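PDB 5OLC: galactonate dehydratase from Zobellia galactanivorans, which belongs to the enolase superfamily, pairing an N-terminal domain of the mandelate racemase/muconate lactonizing enzyme type with a C-terminal barrel domain. Local coordinates for residues K77-H82 with W114-K119; Y140-Y145 with E337-E342; K218-D223 with N245-I250. One frame throughout, in Å; residues are numbered along the deposited sequence.

Contact 1 of 3, residues K77-H82 with W114-K119; sequences KEAIGH and WDIKGK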
ATOM      1  N   LYS A  77      15.111  44.424  12.966  1.00 55.49           N
ATOM      2  CA  LYS A  77      13.966  43.892  12.259  1.00 54.66           C
ATOM      3  C   LYS A  77      12.759  43.968  13.175  1.00 58.23           C
ATOM      4  O   LYS A  77      12.888  43.863  14.406  1.00 56.40           O
ATOM      5  CB  LYS A  77      14.239  42.443  11.787  1.00 56.29           C
ATOM      6  CG  LYS A  77      14.966  42.363  10.438  1.00 60.30           C
ATOM      7  CD  LYS A  77      16.239  41.523  10.469  1.00 63.14           C
ATOM      8  CE  LYS A  77      16.812  41.367   9.080  1.00 67.24           C
ATOM      9  NZ  LYS A  77      17.916  40.372   9.026  1.00 73.17           N
ATOM     10  N   GLU A  78      11.580  44.129  12.543  1.00 54.59           N
ATOM     11  CA  GLU A  78      10.256  44.294  13.139  1.00 53.39           C
ATOM     12  C   GLU A  78       9.714  43.017  13.773  1.00 51.80           C
ATOM     13  O   GLU A  78       9.681  41.964  13.141  1.00 50.11           O
ATOM     14  CB  GLU A  78       9.280  44.871  12.093  1.00 55.31           C
ATOM     15  CG  GLU A  78       9.860  46.036  11.294  1.00 69.60           C
ATOM     16  CD  GLU A  78      10.549  45.733   9.966  1.00104.67           C
ATOM     17  OE1 GLU A  78      11.547  44.970   9.943  1.00 99.21           O
ATOM     18  OE2 GLU A  78      10.143  46.353   8.956  1.00101.70           O
ATOM     19  N   ALA A  79       9.261  43.137  15.011  1.00 47.50           N
ATOM     20  CA  ALA A  79       8.722  42.045  15.819  1.00 47.80           C
ATOM     21  C   ALA A  79       7.224  41.601  15.534  1.00 53.39           C
ATOM     22  O   ALA A  79       6.873  40.466  15.904  1.00 52.19           O
ATOM     23  CB  ALA A  79       8.884  42.401  17.276  1.00 48.40           C
ATOM     24  N   ILE A  80       6.339  42.492  14.952  1.00 50.17           N
ATOM     25  CA  ILE A  80       4.934  42.134  14.645  1.00 49.99           C
ATOM     26  C   ILE A  80       4.867  41.047  13.567  1.00 57.16           C
ATOM     27  O   ILE A  80       4.105  40.083  13.725  1.00 57.56           O
ATOM     28  CB  ILE A  80       3.947  43.304  14.329  1.00 52.58           C
ATOM     29  CG1 ILE A  80       4.651  44.546  13.746  1.00 53.36           C
ATOM     30  CG2 ILE A  80       3.078  43.660  15.532  1.00 51.60           C
ATOM     31  CD1 ILE A  80       4.803  44.564  12.209  1.00 59.10           C
ATOM     32  N   GLY A  81       5.678  41.201  12.507  1.00 54.28           N
ATOM     33  CA  GLY A  81       5.809  40.219  11.435  1.00 54.33           C
ATOM     34  C   GLY A  81       6.688  39.049  11.865  1.00 58.17           C
ATOM     35  O   GLY A  81       7.679  38.738  11.201  1.00 57.49           O
ATOM     36  N   HIS A  82       6.315  38.395  12.996  1.00 54.26           N
ATOM     37  CA  HIS A  82       7.002  37.294  13.662  1.00 53.38           C
ATOM     38  C   HIS A  82       7.328  36.131  12.731  1.00 57.01           C
ATOM     39  O   HIS A  82       8.377  35.484  12.895  1.00 57.01           O
ATOM     40  CB  HIS A  82       6.192  36.825  14.883  1.00 54.24           C
ATOM     41  CG  HIS A  82       4.936  36.115  14.517  1.00 58.23           C
ATOM     42  ND1 HIS A  82       3.783  36.808  14.200  1.00 60.72           N
ATOM     43  CD2 HIS A  82       4.715  34.797  14.342  1.00 59.94           C
ATOM     44  CE1 HIS A  82       2.890  35.890  13.860  1.00 59.77           C
ATOM     45  NE2 HIS A  82       3.409  34.667  13.924  1.00 59.96           N
ATOM     46  N   TRP A 114       5.767  36.724  20.574  1.00 48.00           N
ATOM     47  CA  TRP A 114       4.338  36.576  20.813  1.00 48.85           C
ATOM     48  C   TRP A 114       3.964  37.341  22.068  1.00 55.92           C
ATOM     49  O   TRP A 114       2.832  37.828  22.143  1.00 58.43           O
ATOM     50  CB  TRP A 114       3.922  35.093  20.881  1.00 47.86           C
ATOM     51  CG  TRP A 114       3.589  34.501  19.535  1.00 48.56           C
ATOM     52  CD1 TRP A 114       4.426  33.804  18.719  1.00 51.21           C
ATOM     53  CD2 TRP A 114       2.353  34.635  18.821  1.00 48.68           C
ATOM     54  NE1 TRP A 114       3.794  33.499  17.540  1.00 50.56           N
ATOM     55  CE2 TRP A 114       2.523  34.007  17.568  1.00 52.50           C
ATOM     56  CE3 TRP A 114       1.113  35.243  19.113  1.00 50.43           C
ATOM     57  CZ2 TRP A 114       1.480  33.911  16.628  1.00 52.26           C
ATOM     58  CZ3 TRP A 114       0.086  35.162  18.178  1.00 52.30           C
ATOM     59  CH2 TRP A 114       0.279  34.516  16.944  1.00 52.95           C
ATOM     60  N   ASP A 115       4.921  37.506  23.032  1.00 51.79           N
ATOM     61  CA  ASP A 115       4.711  38.317  24.239  1.00 51.14           C
ATOM     62  C   ASP A 115       4.765  39.764  23.801  1.00 54.13           C
ATOM     63  O   ASP A 115       3.860  40.513  24.161  1.00 54.80           O
ATOM     64  CB  ASP A 115       5.759  38.039  25.330  1.00 53.51           C
ATOM     65  CG  ASP A 115       5.367  38.491  26.735  1.00 67.22           C
ATOM     66  OD1 ASP A 115       4.143  38.595  27.017  1.00 66.00           O
ATOM     67  OD2 ASP A 115       6.283  38.697  27.571  1.00 77.91           O
ATOM     68  N   ILE A 116       5.766  40.134  22.947  1.00 49.72           N
ATOM     69  CA  ILE A 116       5.932  41.461  22.345  1.00 49.71           C
ATOM     70  C   ILE A 116       4.663  41.850  21.615  1.00 54.88           C
ATOM     71  O   ILE A 116       4.105  42.881  21.945  1.00 55.50           O
ATOM     72  CB  ILE A 116       7.175  41.547  21.407  1.00 53.76           C
ATOM     73  CG1 ILE A 116       8.489  41.763  22.208  1.00 54.86           C
ATOM     74  CG2 ILE A 116       7.012  42.639  20.324  1.00 54.44           C
ATOM     75  CD1 ILE A 116       9.794  41.563  21.412  1.00 59.36           C
ATOM     76  N   LYS A 117       4.191  41.025  20.656  1.00 52.77           N
ATOM     77  CA  LYS A 117       2.990  41.269  19.843  1.00 53.01           C
ATOM     78  C   LYS A 117       1.766  41.470  20.690  1.00 56.75           C
ATOM     79  O   LYS A 117       1.000  42.399  20.433  1.00 58.17           O
ATOM     80  CB  LYS A 117       2.757  40.110  18.891  1.00 56.32           C
ATOM     81  CG  LYS A 117       2.836  40.478  17.413  1.00 63.04           C
ATOM     82  CD  LYS A 117       2.767  39.217  16.512  1.00 55.29           C
ATOM     83  CE  LYS A 117       1.595  38.309  16.826  1.00 44.31           C
ATOM     84  NZ  LYS A 117       0.338  39.076  17.115  1.00 54.14           N
ATOM     85  N   GLY A 118       1.617  40.626  21.708  1.00 51.82           N
ATOM     86  CA  GLY A 118       0.532  40.714  22.672  1.00 52.15           C
ATOM     87  C   GLY A 118       0.511  42.070  23.347  1.00 56.81           C
ATOM     88  O   GLY A 118      -0.510  42.765  23.329  1.00 57.40           O
ATOM     89  N   LYS A 119       1.677  42.478  23.879  1.00 51.37           N
ATOM     90  CA  LYS A 119       1.882  43.778  24.508  1.00 50.20           C
ATOM     91  C   LYS A 119       1.594  44.917  23.481  1.00 52.09           C
ATOM     92  O   LYS A 119       0.667  45.703  23.690  1.00 51.29           O
ATOM     93  CB  LYS A 119       3.305  43.861  25.108  1.00 52.03           C
ATOM     94  CG  LYS A 119       3.494  42.987  26.365  1.00 58.64           C
ATOM     95  CD  LYS A 119       4.982  42.759  26.712  1.00 58.43           C
ATOM     96  CE  LYS A 119       5.235  42.344  28.145  1.00 49.72           C
ATOM     97  NZ  LYS A 119       6.576  41.743  28.332  1.00 57.25           N
TER
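H82 and W114 meet as an edge-to-face aromatic pair. The edge of the indole is turned toward a face of the imidazole, with the planes at 58° and the centroids of the H82 ring and the W114 five-membered ring 4.6 Å apart. W114 CE2 lies over that face, offset toward the rim. The closest approach of the pair is from H82 NE2 to W114 CZ2, 3.4 Å. H82 CG sits between its own backbone N and carbonyl carbon (chi1 71°), and its CB points toward helix 101-120. The ring nitrogen ND1 also makes a weak hydrogen bond back to I80 O.

K117 lies against both rings. Its chain is bent at chi3 and chi4, and CE lies above the indole plane toward the rim. K117 CD comes to 3.5 Å from H82 ND1 and rests against I80 O. The side chains of I80 and K117 cross at about a right angle, with I80 CG2 3.7 Å from K117 CG. Between W114 and K117 in sequence, I116 offers CG2 to A79 CB at 3.6 Å; both side chains also touch L46 of strand 36-46. I80 packs in addition on V127 of a second subunit, so the loop lies close to a subunit interface.

The contact joins the loop before helix 82-93 to helix 101-120 within the N-terminal domain. Its chemistry is apolar and aromatic. W114 NE1 has its partner outside the contact, T285 OG1 of helix 283-296. H82 ND1 and K117 NZ are 5.1 Å apart, so the lysine charge would probably disfavour a protonated imidazole. Packing, rather than polar bonding between the segments, holds loop and helix together.

Contact 2 of 3, residues Y140-Y145 with E337-E342; sequences YATGLY and ELDRTE
T142 and Y140 lie on the same face of a parallel strand pair as E337, and these three residues bury the largest areas here. The bridges run Y140 with E337, A141 with L338 and T142 with D339. The short strands cross at -43°. L338 N donates to Y140 O over 3.2 Å, at an N-H...O angle of 145° and nearly along the C=O axis.

The Y140 ring lies across the start of strand 337-339. E337 CA sits over one ring face in a CH-pi contact, 4.0 Å from the centroid and offset toward the rim. The E337 chain is extended beyond CG, and its carboxylate plane is turned 42° from the ring. E337 OE1 lies 3.2 Å from Y140 OH and forms a salt bridge with K172 of strand 170-174.

T142 uses both branches. CG2 packs on E337 CG at 3.6 Å, the two side chains crossing at about a right angle. OG1 comes to 3.2 Å from D339 CA. D339 OD1 accepts from T341 OG1 in its own segment over 2.7 Å, on the syn side. D339 OD2 forms a salt bridge with R37. On the other face of the sheet A141 CB touches R340 CG at 3.7 Å, and both side chains reach Y163 of helix 154-165. Beyond the strands L144 CD2 meets T341 CG2.

Such parallel pairing of an early and a late strand is consistent with closure of the enolase-type barrel. The buried carboxylates are paired with basic partners, E337 with K172 and D339 with R37. For D339 the arginine, together with the T341 hydroxyl, would probably favour the ionised form.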
ATOM      1  N   TYR A 140      -3.410  19.141  34.699  1.00 79.74           N
ATOM      2  CA  TYR A 140      -3.056  17.966  35.487  1.00 79.66           C
ATOM      3  C   TYR A 140      -1.758  18.197  36.259  1.00 83.30           C
ATOM      4  O   TYR A 140      -0.892  18.972  35.819  1.00 82.75           O
ATOM      5  CB  TYR A 140      -3.024  16.675  34.652  1.00 81.19           C
ATOM      6  CG  TYR A 140      -2.055  16.671  33.486  1.00 84.29           C
ATOM      7  CD1 TYR A 140      -2.446  17.119  32.227  1.00 86.91           C
ATOM      8  CD2 TYR A 140      -0.785  16.112  33.609  1.00 85.04           C
ATOM      9  CE1 TYR A 140      -1.571  17.084  31.138  1.00 88.28           C
ATOM     10  CE2 TYR A 140       0.097  16.066  32.526  1.00 85.79           C
ATOM     11  CZ  TYR A 140      -0.299  16.557  31.292  1.00 92.84           C
ATOM     12  OH  TYR A 140       0.555  16.517  30.214  1.00 92.46           O
ATOM     13  N   ALA A 141      -1.652  17.556  37.434  1.00 79.14           N
ATOM     14  CA  ALA A 141      -0.497  17.668  38.309  1.00 78.95           C
ATOM     15  C   ALA A 141       0.518  16.558  37.998  1.00 83.15           C
ATOM     16  O   ALA A 141       0.156  15.383  38.057  1.00 82.87           O
ATOM     17  CB  ALA A 141      -0.948  17.587  39.760  1.00 79.56           C
ATOM     18  N   THR A 142       1.781  16.927  37.668  1.00 79.02           N
ATOM     19  CA  THR A 142       2.851  15.959  37.391  1.00 78.52           C
ATOM     20  C   THR A 142       3.701  15.724  38.661  1.00 83.60           C
ATOM     21  O   THR A 142       4.174  16.693  39.267  1.00 82.68           O
ATOM     22  CB  THR A 142       3.683  16.355  36.156  1.00 81.92           C
ATOM     23  OG1 THR A 142       4.335  17.600  36.386  1.00 84.40           O
ATOM     24  CG2 THR A 142       2.867  16.423  34.889  1.00 75.58           C
ATOM     25  N   GLY A 143       3.861  14.449  39.052  1.00 81.32           N
ATOM     26  CA  GLY A 143       4.599  14.058  40.253  1.00 81.47           C
ATOM     27  C   GLY A 143       5.411  12.775  40.181  1.00 85.97           C
ATOM     28  O   GLY A 143       4.939  11.704  40.585  1.00 84.77           O
ATOM     29  N   LEU A 144       6.678  12.907  39.718  1.00 83.88           N
ATOM     30  CA  LEU A 144       7.677  11.831  39.554  1.00 84.06           C
ATOM     31  C   LEU A 144       8.356  11.411  40.865  1.00 88.94           C
ATOM     32  O   LEU A 144       8.373  12.196  41.820  1.00 89.60           O
ATOM     33  CB  LEU A 144       8.757  12.172  38.465  1.00 83.94           C
ATOM     34  CG  LEU A 144       9.375  13.595  38.261  1.00 88.33           C
ATOM     35  CD1 LEU A 144       8.467  14.526  37.492  1.00 88.57           C
ATOM     36  CD2 LEU A 144       9.935  14.209  39.532  1.00 90.98           C
ATOM     37  N   TYR A 145       8.947  10.193  40.893  1.00 84.84           N
ATOM     38  CA  TYR A 145       9.683   9.660  42.048  1.00102.60           C
ATOM     39  C   TYR A 145      11.163  10.096  42.006  1.00122.21           C
ATOM     40  O   TYR A 145      12.025   9.540  42.692  1.00 81.57           O
ATOM     41  CB  TYR A 145       9.534   8.123  42.162  1.00103.42           C
ATOM     42  CG  TYR A 145       9.888   7.346  40.911  1.00104.44           C
ATOM     43  CD1 TYR A 145      11.213   7.199  40.509  1.00106.09           C
ATOM     44  CD2 TYR A 145       8.906   6.697  40.171  1.00105.07           C
ATOM     45  CE1 TYR A 145      11.543   6.496  39.353  1.00106.58           C
ATOM     46  CE2 TYR A 145       9.227   5.966  39.030  1.00105.95           C
ATOM     47  CZ  TYR A 145      10.549   5.866  38.625  1.00113.22           C
ATOM     48  OH  TYR A 145      10.875   5.142  37.504  1.00114.49           O
ATOM     49  N   GLU A 337      -0.165  20.532  30.779  1.00 67.88           N
ATOM     50  CA  GLU A 337       0.827  20.068  31.744  1.00 67.82           C
ATOM     51  C   GLU A 337       1.215  21.139  32.760  1.00 71.24           C
ATOM     52  O   GLU A 337       1.879  22.122  32.417  1.00 69.23           O
ATOM     53  CB  GLU A 337       2.068  19.460  31.053  1.00 69.42           C
ATOM     54  CG  GLU A 337       2.930  18.622  31.987  1.00 79.87           C
ATOM     55  CD  GLU A 337       3.936  17.680  31.355  1.00107.32           C
ATOM     56  OE1 GLU A 337       3.660  17.144  30.255  1.00112.44           O
ATOM     57  OE2 GLU A 337       4.969  17.409  32.010  1.00100.28           O
ATOM     58  N   LEU A 338       0.831  20.912  34.024  1.00 69.34           N
ATOM     59  CA  LEU A 338       1.177  21.810  35.114  1.00 69.82           C
ATOM     60  C   LEU A 338       2.157  21.122  36.069  1.00 76.46           C
ATOM     61  O   LEU A 338       1.729  20.353  36.938  1.00 75.53           O
ATOM     62  CB  LEU A 338      -0.088  22.300  35.842  1.00 69.70           C
ATOM     63  CG  LEU A 338       0.063  23.524  36.753  1.00 73.76           C
ATOM     64  CD1 LEU A 338       0.251  24.816  35.952  1.00 73.38           C
ATOM     65  CD2 LEU A 338      -1.131  23.665  37.642  1.00 75.39           C
ATOM     66  N   ASP A 339       3.480  21.376  35.876  1.00 75.76           N
ATOM     67  CA  ASP A 339       4.563  20.824  36.703  1.00 77.08           C
ATOM     68  C   ASP A 339       4.390  21.248  38.160  1.00 84.56           C
ATOM     69  O   ASP A 339       4.423  22.443  38.454  1.00 84.88           O
ATOM     70  CB  ASP A 339       5.947  21.253  36.168  1.00 79.16           C
ATOM     71  CG  ASP A 339       7.145  20.703  36.935  1.00 89.40           C
ATOM     72  OD1 ASP A 339       7.078  19.539  37.390  1.00 89.34           O
ATOM     73  OD2 ASP A 339       8.161  21.426  37.052  1.00 97.09           O
ATOM     74  N   ARG A 340       4.154  20.281  39.062  1.00 83.42           N
ATOM     75  CA  ARG A 340       3.939  20.600  40.480  1.00 84.58           C
ATOM     76  C   ARG A 340       5.136  20.221  41.391  1.00 91.70           C
ATOM     77  O   ARG A 340       5.037  20.305  42.622  1.00 91.56           O
ATOM     78  CB  ARG A 340       2.614  19.995  40.998  1.00 83.83           C
ATOM     79  CG  ARG A 340       1.324  20.506  40.330  1.00 92.24           C
ATOM     80  CD  ARG A 340       1.271  22.005  40.045  1.00100.84           C
ATOM     81  NE  ARG A 340       1.294  22.831  41.252  1.00109.70           N
ATOM     82  CZ  ARG A 340       1.783  24.066  41.306  1.00125.03           C
ATOM     83  NH1 ARG A 340       2.312  24.627  40.225  1.00108.04           N
ATOM     84  NH2 ARG A 340       1.766  24.741  42.446  1.00117.98           N
ATOM     85  N   THR A 341       6.276  19.862  40.771  1.00 89.74           N
ATOM     86  CA  THR A 341       7.513  19.492  41.466  1.00 90.09           C
ATOM     87  C   THR A 341       8.190  20.737  42.076  1.00 94.36           C
ATOM     88  O   THR A 341       7.681  21.860  41.939  1.00 93.87           O
ATOM     89  CB  THR A 341       8.465  18.727  40.510  1.00100.92           C
ATOM     90  OG1 THR A 341       8.862  19.580  39.436  1.00100.37           O
ATOM     91  CG2 THR A 341       7.859  17.428  39.972  1.00100.43           C
ATOM     92  N   GLU A 342       9.340  20.530  42.749  1.00 90.69           N
ATOM     93  CA  GLU A 342      10.112  21.606  43.363  1.00 89.71           C
ATOM     94  C   GLU A 342      10.868  22.364  42.279  1.00 88.41           C
ATOM     95  O   GLU A 342      11.711  21.782  41.587  1.00 87.24           O
ATOM     96  CB  GLU A 342      11.064  21.055  44.438  1.00 91.59           C
ATOM     97  CG  GLU A 342      10.468  21.082  45.837  1.00106.52           C
ATOM     98  CD  GLU A 342       9.616  19.897  46.258  1.00127.64           C
ATOM     99  OE1 GLU A 342      10.068  19.127  47.138  1.00115.67           O
ATOM    100  OE2 GLU A 342       8.460  19.793  45.786  1.00119.95           O
TER

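Contact 3 of 3, residues K218-D223 with N245-I250; sequences KAEKFD and NTTIPI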
ATOM      1  N   LYS A 218      -1.793  -4.953  32.039  1.00 78.53           N
ATOM      2  CA  LYS A 218      -1.898  -5.128  33.486  1.00 78.37           C
ATOM      3  C   LYS A 218      -2.470  -3.891  34.196  1.00 81.48           C
ATOM      4  O   LYS A 218      -3.222  -4.047  35.155  1.00 80.55           O
ATOM      5  CB  LYS A 218      -0.540  -5.545  34.084  1.00 80.80           C
ATOM      6  N   ALA A 219      -2.128  -2.673  33.720  1.00 77.84           N
ATOM      7  CA  ALA A 219      -2.574  -1.404  34.308  1.00 77.60           C
ATOM      8  C   ALA A 219      -3.963  -0.918  33.849  1.00 80.04           C
ATOM      9  O   ALA A 219      -4.479   0.054  34.412  1.00 78.20           O
ATOM     10  CB  ALA A 219      -1.532  -0.320  34.073  1.00 78.53           C
ATOM     11  N   GLU A 220      -4.561  -1.598  32.849  1.00 77.54           N
ATOM     12  CA  GLU A 220      -5.878  -1.277  32.293  1.00 78.21           C
ATOM     13  C   GLU A 220      -6.970  -1.181  33.373  1.00 84.15           C
ATOM     14  O   GLU A 220      -7.757  -0.221  33.368  1.00 84.08           O
ATOM     15  CB  GLU A 220      -6.274  -2.296  31.218  1.00 79.55           C
ATOM     16  CG  GLU A 220      -5.725  -1.969  29.838  1.00 90.20           C
ATOM     17  CD  GLU A 220      -6.189  -2.841  28.683  1.00106.28           C
ATOM     18  OE1 GLU A 220      -6.926  -3.825  28.920  1.00 96.87           O
ATOM     19  OE2 GLU A 220      -5.818  -2.527  27.530  1.00 97.22           O
ATOM     20  N   LYS A 221      -6.968  -2.153  34.327  1.00 80.56           N
ATOM     21  CA  LYS A 221      -7.897  -2.263  35.466  1.00 79.83           C
ATOM     22  C   LYS A 221      -7.924  -1.039  36.400  1.00 82.50           C
ATOM     23  O   LYS A 221      -8.887  -0.866  37.144  1.00 81.92           O
ATOM     24  CB  LYS A 221      -7.644  -3.549  36.278  1.00 82.07           C
ATOM     25  CG  LYS A 221      -6.186  -3.825  36.614  1.00 95.43           C
ATOM     26  CD  LYS A 221      -6.052  -4.932  37.642  1.00105.89           C
ATOM     27  CE  LYS A 221      -4.651  -5.487  37.715  1.00120.56           C
ATOM     28  NZ  LYS A 221      -4.332  -6.024  39.065  1.00132.54           N
ATOM     29  N   PHE A 222      -6.888  -0.192  36.343  1.00 78.97           N
ATOM     30  CA  PHE A 222      -6.766   1.001  37.183  1.00 78.46           C
ATOM     31  C   PHE A 222      -7.249   2.293  36.494  1.00 80.43           C
ATOM     32  O   PHE A 222      -6.958   3.388  36.993  1.00 79.54           O
ATOM     33  CB  PHE A 222      -5.322   1.140  37.711  1.00 80.46           C
ATOM     34  CG  PHE A 222      -4.789  -0.116  38.362  1.00 82.12           C
ATOM     35  CD1 PHE A 222      -5.249  -0.522  39.610  1.00 85.95           C
ATOM     36  CD2 PHE A 222      -3.849  -0.910  37.716  1.00 83.45           C
ATOM     37  CE1 PHE A 222      -4.776  -1.701  40.201  1.00 86.61           C
ATOM     38  CE2 PHE A 222      -3.371  -2.084  38.312  1.00 86.29           C
ATOM     39  CZ  PHE A 222      -3.832  -2.467  39.552  1.00 84.73           C
ATOM     40  N   ASP A 223      -8.024   2.158  35.381  1.00 75.77           N
ATOM     41  CA  ASP A 223      -8.584   3.258  34.575  1.00 75.00           C
ATOM     42  C   ASP A 223      -7.536   4.341  34.270  1.00 77.12           C
ATOM     43  O   ASP A 223      -7.519   5.411  34.899  1.00 76.18           O
ATOM     44  CB  ASP A 223      -9.867   3.841  35.211  1.00 77.37           C
ATOM     45  CG  ASP A 223     -10.478   5.031  34.472  1.00 95.48           C
ATOM     46  OD1 ASP A 223     -11.035   4.824  33.373  1.00 97.72           O
ATOM     47  OD2 ASP A 223     -10.403   6.169  35.003  1.00102.07           O
ATOM     48  N   ASN A 245      -3.113  -3.061  20.562  1.00 70.34           N
ATOM     49  CA  ASN A 245      -3.152  -4.101  21.593  1.00 69.89           C
ATOM     50  C   ASN A 245      -3.568  -3.630  23.013  1.00 74.09           C
ATOM     51  O   ASN A 245      -3.720  -4.477  23.902  1.00 73.15           O
ATOM     52  CB  ASN A 245      -1.810  -4.832  21.628  1.00 67.49           C
ATOM     53  CG  ASN A 245      -1.680  -5.922  20.579  1.00 80.90           C
ATOM     54  OD1 ASN A 245      -1.309  -7.055  20.896  1.00 81.85           O
ATOM     55  ND2 ASN A 245      -1.853  -5.601  19.293  1.00 62.22           N
ATOM     56  N   THR A 246      -3.807  -2.308  23.220  1.00 70.56           N
ATOM     57  CA  THR A 246      -4.276  -1.807  24.517  1.00 69.56           C
ATOM     58  C   THR A 246      -5.447  -0.813  24.373  1.00 72.29           C
ATOM     59  O   THR A 246      -5.600  -0.152  23.339  1.00 71.10           O
ATOM     60  CB  THR A 246      -3.130  -1.266  25.391  1.00 76.74           C
ATOM     61  OG1 THR A 246      -3.605  -1.152  26.735  1.00 73.83           O
ATOM     62  CG2 THR A 246      -2.581   0.081  24.916  1.00 76.03           C
ATOM     63  N   THR A 247      -6.276  -0.733  25.427  1.00 69.02           N
ATOM     64  CA  THR A 247      -7.427   0.171  25.490  1.00 68.82           C
ATOM     65  C   THR A 247      -6.997   1.573  25.933  1.00 72.68           C
ATOM     66  O   THR A 247      -7.649   2.549  25.559  1.00 72.86           O
ATOM     67  CB  THR A 247      -8.554  -0.401  26.367  1.00 77.91           C
ATOM     68  OG1 THR A 247      -8.132  -0.475  27.730  1.00 78.52           O
ATOM     69  CG2 THR A 247      -9.036  -1.762  25.892  1.00 78.50           C
ATOM     70  N   ILE A 248      -5.898   1.669  26.729  1.00 68.35           N
ATOM     71  CA  ILE A 248      -5.331   2.924  27.251  1.00 67.30           C
ATOM     72  C   ILE A 248      -4.834   3.814  26.090  1.00 67.74           C
ATOM     73  O   ILE A 248      -3.969   3.369  25.327  1.00 68.32           O
ATOM     74  CB  ILE A 248      -4.202   2.669  28.297  1.00 70.40           C
ATOM     75  CG1 ILE A 248      -4.639   1.674  29.397  1.00 71.05           C
ATOM     76  CG2 ILE A 248      -3.699   3.996  28.889  1.00 70.85           C
ATOM     77  CD1 ILE A 248      -3.495   1.085  30.235  1.00 77.47           C
ATOM     78  N   PRO A 249      -5.353   5.062  25.951  1.00 60.19           N
ATOM     79  CA  PRO A 249      -4.899   5.941  24.855  1.00 58.87           C
ATOM     80  C   PRO A 249      -3.405   6.234  24.892  1.00 58.49           C
ATOM     81  O   PRO A 249      -2.828   6.356  25.968  1.00 57.88           O
ATOM     82  CB  PRO A 249      -5.740   7.201  25.036  1.00 60.75           C
ATOM     83  CG  PRO A 249      -6.915   6.755  25.809  1.00 65.29           C
ATOM     84  CD  PRO A 249      -6.391   5.727  26.753  1.00 61.10           C
ATOM     85  N   ILE A 250      -2.772   6.270  23.711  1.00 51.64           N
ATOM     86  CA  ILE A 250      -1.324   6.439  23.551  1.00 49.43           C
ATOM     87  C   ILE A 250      -0.958   7.883  23.230  1.00 52.34           C
ATOM     88  O   ILE A 250      -1.452   8.452  22.257  1.00 50.70           O
ATOM     89  CB  ILE A 250      -0.760   5.407  22.519  1.00 51.08           C
ATOM     90  CG1 ILE A 250      -1.139   3.931  22.880  1.00 50.28           C
ATOM     91  CG2 ILE A 250       0.743   5.566  22.279  1.00 50.83           C
ATOM     92  CD1 ILE A 250      -0.687   3.349  24.283  1.00 51.35           C
TER
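E220 OE2 takes two hydrogen bonds from the loop after helix 236-245, and this is the tight part of the contact. T247 N donates over 2.8 Å and is almost straight, with an N-H...O angle of 174°. It approaches from above the carboxylate plane, 35° out of it. T246 OG1 donates over 2.7 Å on the anti side, closer to the plane. The threonine hydroxyl stands anti to its own backbone N (chi1 -164°), and the E220 and T246 side chains run alongside each other with opposite sense. The E220 chain is extended beyond CG, and OE2 reaches the loop. Two donors on one oxygen would help to stabilise its negative charge. They also bind the chain just where T246 leaves helical geometry.

Nearer the backbone, I248 CD1 packs on E220 CG at 3.8 Å. It also lies 4.2 Å from A219 C, a looser fit against A219.

The T247 side chain, exposed, forms the outer side, while its N-H belongs to the tight part. It crosses the side chain of E220 at about a right angle. T247 OG1 is 3.1 Å from E220 OE2. T247 also packs on R217 of a third subunit, so this side lies near a neighbouring chain.

The contact ties the C-terminal part of helix 209-219 to the loop between helix 236-245 and strand 250-252, within the barrel domain. I248 is buried and rests on I224 of strand 224-228, while T246 touches A216 on helix 209-219. Strand 224-228 pairs in parallel with 250-252, and the two helices precede these strands in the alternating helix-strand order of the barrel.

Overall arrangement
Contact 1 belongs to the N-terminal domain, whereas contact 3 lies in the C-terminal barrel domain. Their centres are 44 Å apart, on opposite sides of the chain's centre. Contact 2 comes nearest to that centre, at 12 Å, and joins strands far apart in sequence. Its centre is 31 Å from that of contact 1 and 22 Å from that of contact 3. None of the three touches another; the nearest atoms of contacts 2 and 3 are about 11 Å apart. Both segments of contact 1 precede contact 2 in the chain, and both segments of contact 3 fall between the two strands of contact 2. Contacts 1 and 3 each reach another subunit; contact 2 does not.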